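Local coordinates for probable transcriptional regulator, LysR family protein (Rhodococcus sp., PDB 2QL3) that probably regulates transcription by binding DNA through a separate domain, this chain being its C-terminal, putatively effector-binding domain, at residues A[68-74]-A[184-190]; A[7-12]-A[55-61]; A[77-83]-A[151-157]. The contacts are given in a common frame with arbitrary orientation. Residue numbers count along the deposited sequence, not the author numbering.

Contact 1: residues A[68-74]-A[184-190]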
loop_
_atom_site.group_PDB
_atom_site.type_symbol
_atom_site.label_atom_id
_atom_site.label_comp_id
_atom_site.label_asym_id
_atom_site.label_seq_id
_atom_site.Cartn_x
_atom_site.Cartn_y
_atom_site.Cartn_z
ATOM N N GLU A 68 -14.267 1.896 25.043
ATOM C CA GLU A 68 -15.095 3.125 24.932
ATOM C C GLU A 68 -15.841 3.195 23.566
ATOM O O GLU A 68 -16.700 4.059 23.367
ATOM C CB GLU A 68 -14.246 4.412 25.140
ATOM C CG GLU A 68 -13.848 4.810 26.640
ATOM C CD GLU A 68 -13.552 6.342 26.836
ATOM O OE1 GLU A 68 -12.424 6.849 26.512
ATOM O OE2 GLU A 68 -14.444 7.059 27.370
ATOM N N TRP A 69 -15.469 2.298 22.634
ATOM C CA TRP A 69 -15.976 2.276 21.267
ATOM C C TRP A 69 -17.095 1.274 21.094
ATOM O O TRP A 69 -16.982 0.124 21.453
ATOM C CB TRP A 69 -14.835 1.933 20.295
ATOM C CG TRP A 69 -13.755 3.051 20.187
ATOM C CD1 TRP A 69 -13.572 4.135 21.034
ATOM C CD2 TRP A 69 -12.696 3.112 19.229
ATOM N NE1 TRP A 69 -12.475 4.868 20.642
ATOM C CE2 TRP A 69 -11.928 4.280 19.522
ATOM C CE3 TRP A 69 -12.330 2.314 18.142
ATOM C CZ2 TRP A 69 -10.827 4.659 18.752
ATOM C CZ3 TRP A 69 -11.247 2.702 17.353
ATOM C CH2 TRP A 69 -10.489 3.854 17.680
ATOM N N GLN A 70 -18.195 1.747 20.577
ATOM C CA GLN A 70 -19.283 0.911 20.113
ATOM C C GLN A 70 -18.811 0.391 18.758
ATOM O O GLN A 70 -18.129 1.114 18.023
ATOM C CB GLN A 70 -20.509 1.790 19.938
ATOM C CG GLN A 70 -21.088 2.317 21.239
ATOM C CD GLN A 70 -22.016 1.296 21.879
ATOM O OE1 GLN A 70 -23.204 1.223 21.540
ATOM N NE2 GLN A 70 -21.486 0.501 22.801
ATOM N N THR A 71 -19.135 -0.850 18.441
ATOM C CA THR A 71 -18.709 -1.461 17.177
ATOM C C THR A 71 -19.878 -2.285 16.604
ATOM O O THR A 71 -20.739 -2.712 17.351
ATOM C CB THR A 71 -17.487 -2.414 17.327
ATOM O OG1 THR A 71 -17.846 -3.508 18.168
ATOM C CG2 THR A 71 -16.211 -1.700 17.886
ATOM N N VAL A 72 -19.898 -2.493 15.287
ATOM C CA VAL A 72 -20.872 -3.376 14.648
ATOM C C VAL A 72 -20.067 -4.134 13.570
ATOM O O VAL A 72 -19.418 -3.510 12.733
ATOM C CB VAL A 72 -22.054 -2.574 13.981
ATOM C CG1 VAL A 72 -22.813 -3.456 12.997
ATOM C CG2 VAL A 72 -23.075 -2.063 14.993
ATOM N N PRO A 73 -20.121 -5.484 13.576
ATOM C CA PRO A 73 -19.325 -6.236 12.626
ATOM C C PRO A 73 -19.791 -6.133 11.179
ATOM O O PRO A 73 -20.977 -6.132 10.892
ATOM C CB PRO A 73 -19.372 -7.664 13.159
ATOM C CG PRO A 73 -20.651 -7.755 13.888
ATOM C CD PRO A 73 -20.917 -6.358 14.460
ATOM N N LEU A 74 -18.843 -5.982 10.265
ATOM C CA LEU A 74 -19.172 -5.807 8.856
ATOM C C LEU A 74 -18.916 -7.144 8.162
ATOM O O LEU A 74 -19.661 -7.581 7.270
ATOM C CB LEU A 74 -18.266 -4.720 8.295
ATOM C CG LEU A 74 -18.658 -3.237 8.220
ATOM C CD1 LEU A 74 -19.693 -2.854 9.172
ATOM C CD2 LEU A 74 -17.430 -2.406 8.422
ATOM N N VAL A 184 -13.834 -7.283 11.032
ATOM C CA VAL A 184 -13.793 -5.923 10.615
ATOM C C VAL A 184 -15.113 -5.285 11.085
ATOM O O VAL A 184 -16.232 -5.789 10.805
ATOM C CB VAL A 184 -13.627 -5.855 9.117
ATOM C CG1 VAL A 184 -13.517 -4.374 8.613
ATOM C CG2 VAL A 184 -12.366 -6.641 8.697
ATOM N N VAL A 185 -14.972 -4.177 11.820
ATOM C CA VAL A 185 -16.104 -3.444 12.386
ATOM C C VAL A 185 -16.211 -1.986 11.876
ATOM O O VAL A 185 -15.214 -1.397 11.464
ATOM C CB VAL A 185 -16.032 -3.461 13.926
ATOM C CG1 VAL A 185 -16.071 -4.941 14.457
ATOM C CG2 VAL A 185 -14.747 -2.702 14.457
ATOM N N VAL A 186 -17.431 -1.448 11.865
ATOM C CA VAL A 186 -17.647 0.026 11.965
ATOM C C VAL A 186 -17.663 0.446 13.451
ATOM O O VAL A 186 -18.309 -0.201 14.280
ATOM C CB VAL A 186 -18.898 0.534 11.190
ATOM C CG1 VAL A 186 -20.254 -0.025 11.780
ATOM C CG2 VAL A 186 -18.920 2.097 11.131
ATOM N N ALA A 187 -16.901 1.468 13.811
ATOM C CA ALA A 187 -16.792 1.851 15.221
ATOM C C ALA A 187 -17.020 3.329 15.454
ATOM O O ALA A 187 -16.825 4.153 14.565
ATOM C CB ALA A 187 -15.388 1.400 15.790
ATOM N N TRP A 188 -17.499 3.668 16.635
ATOM C CA TRP A 188 -17.637 5.059 17.036
ATOM C C TRP A 188 -17.550 5.105 18.544
ATOM O O TRP A 188 -17.704 4.105 19.194
ATOM C CB TRP A 188 -18.952 5.673 16.560
ATOM C CG TRP A 188 -20.193 5.037 17.137
ATOM C CD1 TRP A 188 -20.910 5.466 18.206
ATOM C CD2 TRP A 188 -20.820 3.829 16.683
ATOM N NE1 TRP A 188 -21.981 4.606 18.451
ATOM C CE2 TRP A 188 -21.950 3.596 17.528
ATOM C CE3 TRP A 188 -20.548 2.927 15.636
ATOM C CZ2 TRP A 188 -22.821 2.522 17.338
ATOM C CZ3 TRP A 188 -21.399 1.842 15.448
ATOM C CH2 TRP A 188 -22.526 1.641 16.310
ATOM N N HIS A 189 -17.319 6.273 19.100
ATOM C CA HIS A 189 -17.097 6.387 20.541
ATOM C C HIS A 189 -18.440 6.423 21.317
ATOM O O HIS A 189 -19.327 7.187 20.966
ATOM C CB HIS A 189 -16.272 7.662 20.724
ATOM C CG HIS A 189 -15.585 7.786 22.042
ATOM N ND1 HIS A 189 -16.263 8.047 23.214
ATOM C CD2 HIS A 189 -14.269 7.768 22.362
ATOM C CE1 HIS A 189 -15.393 8.168 24.206
ATOM N NE2 HIS A 189 -14.172 8.011 23.714
ATOM N N GLN A 190 -18.586 5.555 22.339
ATOM C CA GLN A 190 -19.695 5.532 23.316
ATOM C C GLN A 190 -20.277 6.876 23.688
ATOM O O GLN A 190 -21.464 6.977 23.978
ATOM C CB GLN A 190 -19.178 5.006 24.655
ATOM C CG GLN A 190 -19.814 3.766 25.145
ATOM C CD GLN A 190 -18.901 3.077 26.062
ATOM O OE1 GLN A 190 -18.275 3.702 26.937
ATOM N NE2 GLN A 190 -18.710 1.785 25.814
#

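Contact 2: residues A[7-12]-A[55-61]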
loop_
_atom_site.group_PDB
_atom_site.type_symbol
_atom_site.label_atom_id
_atom_site.label_comp_id
_atom_site.label_asym_id
_atom_site.label_seq_id
_atom_site.Cartn_x
_atom_site.Cartn_y
_atom_site.Cartn_z
ATOM N N ILE A 7 -19.427 13.921 6.734
ATOM C CA ILE A 7 -19.082 12.866 7.720
ATOM C C ILE A 7 -17.608 12.579 7.560
ATOM O O ILE A 7 -17.129 12.495 6.442
ATOM C CB ILE A 7 -19.941 11.534 7.604
ATOM C CG1 ILE A 7 -19.468 10.502 8.614
ATOM C CG2 ILE A 7 -19.927 10.918 6.160
ATOM C CD1 ILE A 7 -20.091 9.103 8.461
ATOM N N ALA A 8 -16.897 12.467 8.661
ATOM C CA ALA A 8 -15.477 12.026 8.650
ATOM C C ALA A 8 -15.345 10.533 8.987
ATOM O O ALA A 8 -15.731 10.078 10.063
ATOM C CB ALA A 8 -14.573 12.893 9.544
ATOM N N VAL A 9 -14.861 9.800 7.998
ATOM C CA VAL A 9 -14.657 8.343 8.075
ATOM C C VAL A 9 -13.164 7.988 8.072
ATOM O O VAL A 9 -12.392 8.333 7.146
ATOM C CB VAL A 9 -15.337 7.600 6.902
ATOM C CG1 VAL A 9 -15.169 6.049 7.080
ATOM C CG2 VAL A 9 -16.828 7.986 6.760
ATOM N N GLY A 10 -12.729 7.329 9.122
ATOM C CA GLY A 10 -11.328 6.920 9.143
ATOM C C GLY A 10 -11.226 5.436 8.918
ATOM O O GLY A 10 -12.243 4.693 9.060
ATOM N N CYS A 11 -10.023 4.974 8.581
ATOM C CA CYS A 11 -9.752 3.532 8.548
ATOM C C CYS A 11 -8.265 3.226 8.615
ATOM O O CYS A 11 -7.456 4.141 8.414
ATOM C CB CYS A 11 -10.398 2.886 7.325
ATOM S SG CYS A 11 -9.549 3.148 5.810
ATOM N N TYR A 12 -7.911 1.961 8.896
ATOM C CA TYR A 12 -6.507 1.515 8.836
ATOM C C TYR A 12 -6.132 1.331 7.354
ATOM O O TYR A 12 -6.961 0.917 6.566
ATOM C CB TYR A 12 -6.285 0.172 9.556
ATOM C CG TYR A 12 -6.556 0.177 11.042
ATOM C CD1 TYR A 12 -6.461 1.364 11.798
ATOM C CD2 TYR A 12 -6.878 -1.014 11.701
ATOM C CE1 TYR A 12 -6.741 1.363 13.183
ATOM C CE2 TYR A 12 -7.156 -1.033 13.051
ATOM C CZ TYR A 12 -7.060 0.149 13.784
ATOM O OH TYR A 12 -7.366 0.125 15.110
ATOM N N LEU A 55 -12.806 12.418 13.638
ATOM C CA LEU A 55 -13.492 11.391 12.877
ATOM C C LEU A 55 -14.842 11.151 13.522
ATOM O O LEU A 55 -14.952 11.257 14.736
ATOM C CB LEU A 55 -12.703 10.077 12.864
ATOM C CG LEU A 55 -11.312 10.064 12.252
ATOM C CD1 LEU A 55 -10.697 8.690 12.557
ATOM C CD2 LEU A 55 -11.403 10.333 10.761
ATOM N N ASP A 56 -15.848 10.851 12.704
ATOM C CA ASP A 56 -17.178 10.474 13.206
ATOM C C ASP A 56 -17.181 8.970 13.497
ATOM O O ASP A 56 -17.666 8.524 14.534
ATOM C CB ASP A 56 -18.306 10.764 12.197
ATOM C CG ASP A 56 -18.592 12.290 11.982
ATOM O OD1 ASP A 56 -19.434 12.818 12.730
ATOM O OD2 ASP A 56 -17.993 12.966 11.094
ATOM N N VAL A 57 -16.643 8.207 12.541
ATOM C CA VAL A 57 -16.639 6.748 12.572
ATOM C C VAL A 57 -15.292 6.256 12.040
ATOM O O VAL A 57 -14.530 7.013 11.431
ATOM C CB VAL A 57 -17.814 6.106 11.749
ATOM C CG1 VAL A 57 -19.183 6.539 12.294
ATOM C CG2 VAL A 57 -17.724 6.454 10.276
ATOM N N ALA A 58 -14.989 5.003 12.358
ATOM C CA ALA A 58 -13.769 4.324 11.906
ATOM C C ALA A 58 -14.163 2.920 11.409
ATOM O O ALA A 58 -15.067 2.247 11.996
ATOM C CB ALA A 58 -12.786 4.225 13.091
ATOM N N ILE A 59 -13.522 2.489 10.330
ATOM C CA ILE A 59 -13.609 1.131 9.867
ATOM C C ILE A 59 -12.303 0.474 10.273
ATOM O O ILE A 59 -11.231 0.871 9.822
ATOM C CB ILE A 59 -13.747 1.035 8.347
ATOM C CG1 ILE A 59 -14.955 1.880 7.852
ATOM C CG2 ILE A 59 -13.824 -0.425 7.899
ATOM C CD1 ILE A 59 -16.273 1.513 8.444
ATOM N N VAL A 60 -12.384 -0.519 11.165
ATOM C CA VAL A 60 -11.174 -1.086 11.771
ATOM C C VAL A 60 -11.271 -2.586 11.989
ATOM O O VAL A 60 -12.362 -3.146 12.020
ATOM C CB VAL A 60 -10.820 -0.422 13.159
ATOM C CG1 VAL A 60 -10.353 0.968 12.961
ATOM C CG2 VAL A 60 -12.002 -0.446 14.126
ATOM N N TYR A 61 -10.128 -3.249 12.164
ATOM C CA TYR A 61 -10.180 -4.579 12.739
ATOM C C TYR A 61 -10.520 -4.492 14.213
ATOM O O TYR A 61 -10.002 -3.648 14.933
ATOM C CB TYR A 61 -8.862 -5.332 12.599
ATOM C CG TYR A 61 -8.241 -5.417 11.228
ATOM C CD1 TYR A 61 -8.803 -6.201 10.224
ATOM C CD2 TYR A 61 -7.033 -4.776 10.964
ATOM C CE1 TYR A 61 -8.177 -6.343 8.985
ATOM C CE2 TYR A 61 -6.421 -4.872 9.698
ATOM C CZ TYR A 61 -7.002 -5.669 8.720
ATOM O OH TYR A 61 -6.404 -5.805 7.474
#

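Contact 3: residues A[77-83]-A[151-157]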
loop_
_atom_site.group_PDB
_atom_site.type_symbol
_atom_site.label_atom_id
_atom_site.label_comp_id
_atom_site.label_asym_id
_atom_site.label_seq_id
_atom_site.Cartn_x
_atom_site.Cartn_y
_atom_site.Cartn_z
ATOM N N ARG A 77 -12.903 -12.478 9.006
ATOM C CA ARG A 77 -11.997 -13.241 8.135
ATOM C C ARG A 77 -10.988 -13.955 8.945
ATOM O O ARG A 77 -10.477 -13.450 9.929
ATOM C CB ARG A 77 -11.242 -12.333 7.145
ATOM C CG ARG A 77 -12.145 -11.396 6.346
ATOM C CD ARG A 77 -12.269 -11.871 4.934
ATOM N NE ARG A 77 -11.539 -10.959 4.050
ATOM C CZ ARG A 77 -11.076 -11.272 2.828
ATOM N NH1 ARG A 77 -11.273 -12.499 2.319
ATOM N NH2 ARG A 77 -10.436 -10.339 2.115
ATOM N N GLU A 78 -10.702 -15.146 8.485
ATOM C CA GLU A 78 -9.656 -16.011 8.998
ATOM C C GLU A 78 -8.276 -15.535 8.511
ATOM O O GLU A 78 -8.107 -15.315 7.333
ATOM C CB GLU A 78 -9.933 -17.372 8.389
ATOM C CG GLU A 78 -10.616 -18.384 9.248
ATOM C CD GLU A 78 -9.636 -19.495 9.621
ATOM O OE1 GLU A 78 -9.389 -19.630 10.845
ATOM O OE2 GLU A 78 -9.115 -20.221 8.703
ATOM N N PRO A 79 -7.281 -15.396 9.408
ATOM C CA PRO A 79 -5.901 -15.251 8.864
ATOM C C PRO A 79 -5.553 -16.421 7.938
ATOM O O PRO A 79 -5.980 -17.571 8.214
ATOM C CB PRO A 79 -4.988 -15.323 10.092
ATOM C CG PRO A 79 -5.915 -15.122 11.285
ATOM C CD PRO A 79 -7.341 -15.365 10.885
HETATM N N MSE A 80 -4.805 -16.115 6.867
HETATM C CA MSE A 80 -4.309 -17.084 5.877
HETATM C C MSE A 80 -2.798 -16.941 5.601
HETATM O O MSE A 80 -2.193 -15.883 5.766
HETATM C CB MSE A 80 -5.084 -16.983 4.564
HETATM C CG MSE A 80 -4.792 -15.728 3.730
HETATM SE SE MSE A 80 -6.403 -15.073 2.751
HETATM C CE MSE A 80 -7.309 -13.975 4.106
ATOM N N VAL A 81 -2.195 -18.061 5.247
ATOM C CA VAL A 81 -0.822 -18.070 4.786
ATOM C C VAL A 81 -0.793 -17.720 3.296
ATOM O O VAL A 81 -1.698 -18.116 2.570
ATOM C CB VAL A 81 -0.117 -19.467 5.105
ATOM C CG1 VAL A 81 1.106 -19.654 4.272
ATOM C CG2 VAL A 81 0.296 -19.447 6.566
ATOM N N VAL A 82 0.228 -16.949 2.883
ATOM C CA VAL A 82 0.403 -16.596 1.500
ATOM C C VAL A 82 1.802 -16.968 1.145
ATOM O O VAL A 82 2.746 -16.643 1.879
ATOM C CB VAL A 82 0.034 -15.079 1.211
ATOM C CG1 VAL A 82 -0.018 -14.801 -0.281
ATOM C CG2 VAL A 82 -1.300 -14.693 1.866
ATOM N N LEU A 83 1.926 -17.715 0.040
ATOM C CA LEU A 83 3.183 -18.294 -0.465
ATOM C C LEU A 83 3.389 -17.853 -1.913
ATOM O O LEU A 83 2.419 -17.495 -2.636
ATOM C CB LEU A 83 3.055 -19.807 -0.540
ATOM C CG LEU A 83 3.291 -20.690 0.691
ATOM C CD1 LEU A 83 3.516 -19.940 2.002
ATOM C CD2 LEU A 83 2.304 -21.855 0.770
ATOM N N TRP A 151 7.341 -16.256 3.215
ATOM C CA TRP A 151 5.922 -16.519 3.340
ATOM C C TRP A 151 5.356 -15.403 4.209
ATOM O O TRP A 151 6.094 -14.814 5.022
ATOM C CB TRP A 151 5.687 -17.904 3.987
ATOM C CG TRP A 151 6.281 -18.096 5.379
ATOM C CD1 TRP A 151 7.533 -18.583 5.676
ATOM C CD2 TRP A 151 5.658 -17.818 6.633
ATOM N NE1 TRP A 151 7.716 -18.626 7.033
ATOM C CE2 TRP A 151 6.587 -18.152 7.647
ATOM C CE3 TRP A 151 4.399 -17.306 7.008
ATOM C CZ2 TRP A 151 6.302 -18.010 9.004
ATOM C CZ3 TRP A 151 4.112 -17.182 8.361
ATOM C CH2 TRP A 151 5.061 -17.536 9.348
ATOM N N THR A 152 4.060 -15.129 4.095
ATOM C CA THR A 152 3.441 -14.226 5.042
ATOM C C THR A 152 2.133 -14.737 5.612
ATOM O O THR A 152 1.637 -15.791 5.242
ATOM C CB THR A 152 3.288 -12.768 4.492
ATOM O OG1 THR A 152 3.149 -11.865 5.609
ATOM C CG2 THR A 152 2.084 -12.625 3.488
ATOM N N LEU A 153 1.567 -13.978 6.524
ATOM C CA LEU A 153 0.158 -14.172 6.852
ATOM C C LEU A 153 -0.586 -12.870 6.797
ATOM O O LEU A 153 -0.070 -11.848 7.232
ATOM C CB LEU A 153 -0.029 -14.887 8.191
ATOM C CG LEU A 153 0.463 -14.427 9.540
ATOM C CD1 LEU A 153 -0.725 -13.862 10.301
ATOM C CD2 LEU A 153 1.020 -15.605 10.310
ATOM N N LEU A 154 -1.797 -12.932 6.245
ATOM C CA LEU A 154 -2.615 -11.757 5.930
ATOM C C LEU A 154 -4.058 -12.003 6.324
ATOM O O LEU A 154 -4.576 -13.127 6.244
ATOM C CB LEU A 154 -2.542 -11.412 4.420
ATOM C CG LEU A 154 -1.180 -10.954 3.790
ATOM C CD1 LEU A 154 -1.295 -10.887 2.297
ATOM C CD2 LEU A 154 -0.542 -9.641 4.361
ATOM N N LEU A 155 -4.714 -10.911 6.717
ATOM C CA LEU A 155 -6.079 -10.924 7.219
ATOM C C LEU A 155 -7.051 -10.681 6.075
ATOM O O LEU A 155 -8.261 -10.856 6.232
ATOM C CB LEU A 155 -6.270 -9.856 8.319
ATOM C CG LEU A 155 -5.850 -10.278 9.732
ATOM C CD1 LEU A 155 -6.882 -11.236 10.265
ATOM C CD2 LEU A 155 -4.513 -11.006 9.765
ATOM N N GLN A 156 -6.533 -10.223 4.951
ATOM C CA GLN A 156 -7.397 -10.023 3.822
ATOM C C GLN A 156 -6.789 -10.567 2.541
ATOM O O GLN A 156 -5.578 -10.766 2.433
ATOM C CB GLN A 156 -7.693 -8.543 3.645
ATOM C CG GLN A 156 -8.214 -7.856 4.912
ATOM C CD GLN A 156 -8.506 -6.454 4.620
ATOM O OE1 GLN A 156 -7.673 -5.562 4.884
ATOM N NE2 GLN A 156 -9.663 -6.222 4.000
ATOM N N ARG A 157 -7.648 -10.746 1.562
ATOM C CA ARG A 157 -7.274 -11.370 0.310
ATOM C C ARG A 157 -7.805 -10.557 -0.873
ATOM O O ARG A 157 -8.964 -10.644 -1.187
ATOM C CB ARG A 157 -7.790 -12.811 0.250
ATOM C CG ARG A 157 -7.726 -13.376 -1.153
ATOM C CD ARG A 157 -7.172 -14.726 -1.340
ATOM N NE ARG A 157 -8.147 -15.797 -1.303
ATOM C CZ ARG A 157 -8.125 -16.925 -2.027
ATOM N NH1 ARG A 157 -9.084 -17.813 -1.814
ATOM N NH2 ARG A 157 -7.219 -17.198 -2.961
#

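Contact 1: residues A[68-74]-A[184-190]
Six backbone hydrogen bonds zip the two strands together. Gln70 N gives to Trp188 O (2.8 Å) and Trp188 N to Gln70 O (3.0 Å). Two residues on, Val72 N gives to Val186 O and Val186 N to Val72 O, both at 3.0 Å. The ends are closed by Leu74 N to Val184 O (2.7 Å) and, just past the strands, by Gln190 N to Glu68 O (2.6 Å). Between these rungs the non-hydrogen-bonded pairs Trp69-His189, Thr71-Ala187 and Pro73-Val185 bring their CA atoms to 4.3 Å; a proline fits at 73 because its nitrogen owes no bond to this neighbour.

The pairing is antiparallel, as is that of 182-189 with 57-61 on its other side: 184-190 lies on the return strand of the type 2 periplasmic-binding-protein fold, wedged between 69-84 and 57-61 in the sheet of one lobe.

Side chains alternate between two faces. On one, Trp69 CE3 meets Ala187 CB at 4.0 Å, and Thr71 CG2 sits 3.8 Å from the same methyl; helix 43-51 packs against Trp69 here. The Trp69 and His189 rings meet obliquely, and Glu68 CB makes a CH-pi contact over the His189 ring. On the other face Gln70 CB lies 3.6 Å from the centroid of the Trp188 five-membered ring, over its face in a CH-pi contact, while Val72 CG2 touches the ring edge at CH2 (4.0 Å). Val72 CB also meets Val186 CG1 at 3.8 Å. At the end of the pairing Leu74 CD1 reaches Val186 CG1 at 3.9 Å, and helix 196-205 touches Leu74 and Trp188.

Contact 2: residues A[7-12]-A[55-61]
Leu55 swings its side chain across Gly10, and the fit is tight: a CB on Gly10 would come within 2.5 Å of Leu55 CD1. The glycine is thus the hollow that this leucine fills, with CD2 3.7 Å from Gly10 N. On the opposite face Ile7, Val9, Val57 and Ile59 interlock, Val9 CG2 meeting Val57 CG2 at 3.9 Å and Val9 CG1 meeting Ile59 CG1 at 4.2 Å; Phe201 of helix 196-205 covers Ile7, Val9 and Val57. At the far end Val60 CG1 presses onto the Tyr12 ring face, 3.7 Å from its centroid. These are neighbouring parallel strands of the lobe holding both chain ends, 5-11 lying between 34-40 and 57-61. Gly10 N bonds to Val57 O (2.9 Å) and Ile59 N to Gly10 O (2.8 Å). Where the pairing begins, Asp56 OD2 accepts from Ala8 N (2.7 Å), while Ala8 O receives both Asp56 N and Val57 N. Side-chain contacts are otherwise mainly apolar; the carboxylate takes a bond that a backbone carbonyl would otherwise accept.

Contact 3: residues A[77-83]-A[151-157]
In the second lobe of this periplasmic-binding-protein-like domain, strands 80-83 and 152-154 pair antiparallel, and Met80, Arg77 and Leu155 bury the most surface. Met80 is present as selenomethionine: its N bonds to Leu154 O (3.1 Å) and its O takes Leu154 N (3.0 Å), while the side chain curls along the turn after the strand, CE lying 3.8 Å from the Leu155 and Gln156 carbonyl carbons and SE 3.6 Å from Arg157 CB. Two residues on, Val82 N gives to Thr152 O and Thr152 N to Val82 O, both at 3.0 Å, and Val82 CG2 packs on Leu154 CD1 at 3.8 Å. Leu155 points CB away, yet its CD1 reaches Pro79 CG at 4.1 Å, and His117 of helix 114-125 touches both side chains. Arg77 wraps the exit of 151-157, with CB 3.4 Å from Leu155 O; Arg157 turns its guanidinium to Asp161 in a salt bridge. Arg77 NH2 sits 2.9 Å from Arg157 N, two donors without a hydrogen bond, and Arg77 NE is buried without a partner.

Contacts 1 and 2 belong to one lobe and contact 3 to the other, their centres about 24 and 23 Å from the centre of contact 3. Contacts 1 and 2 are neighbouring strand pairings of a single sheet: strand 182-189 sits between 57-61 and 69-84, and Ala187 N probably bonds to Ala58 O (2.7 Å). Strand 69-84 serves contacts 1 and 3, carrying the chain from lobe to lobe. Contact 2 is the most buried; it is parallel and mainly apolar. Contact 1, nearer the surface, mixes tryptophan, histidine and glutamine, while contact 3 is buried but has arginines at its edge. Between lobes, contacts 2 and 3 meet where Tyr61 CE1 packs on Leu155 CB (4.1 Å).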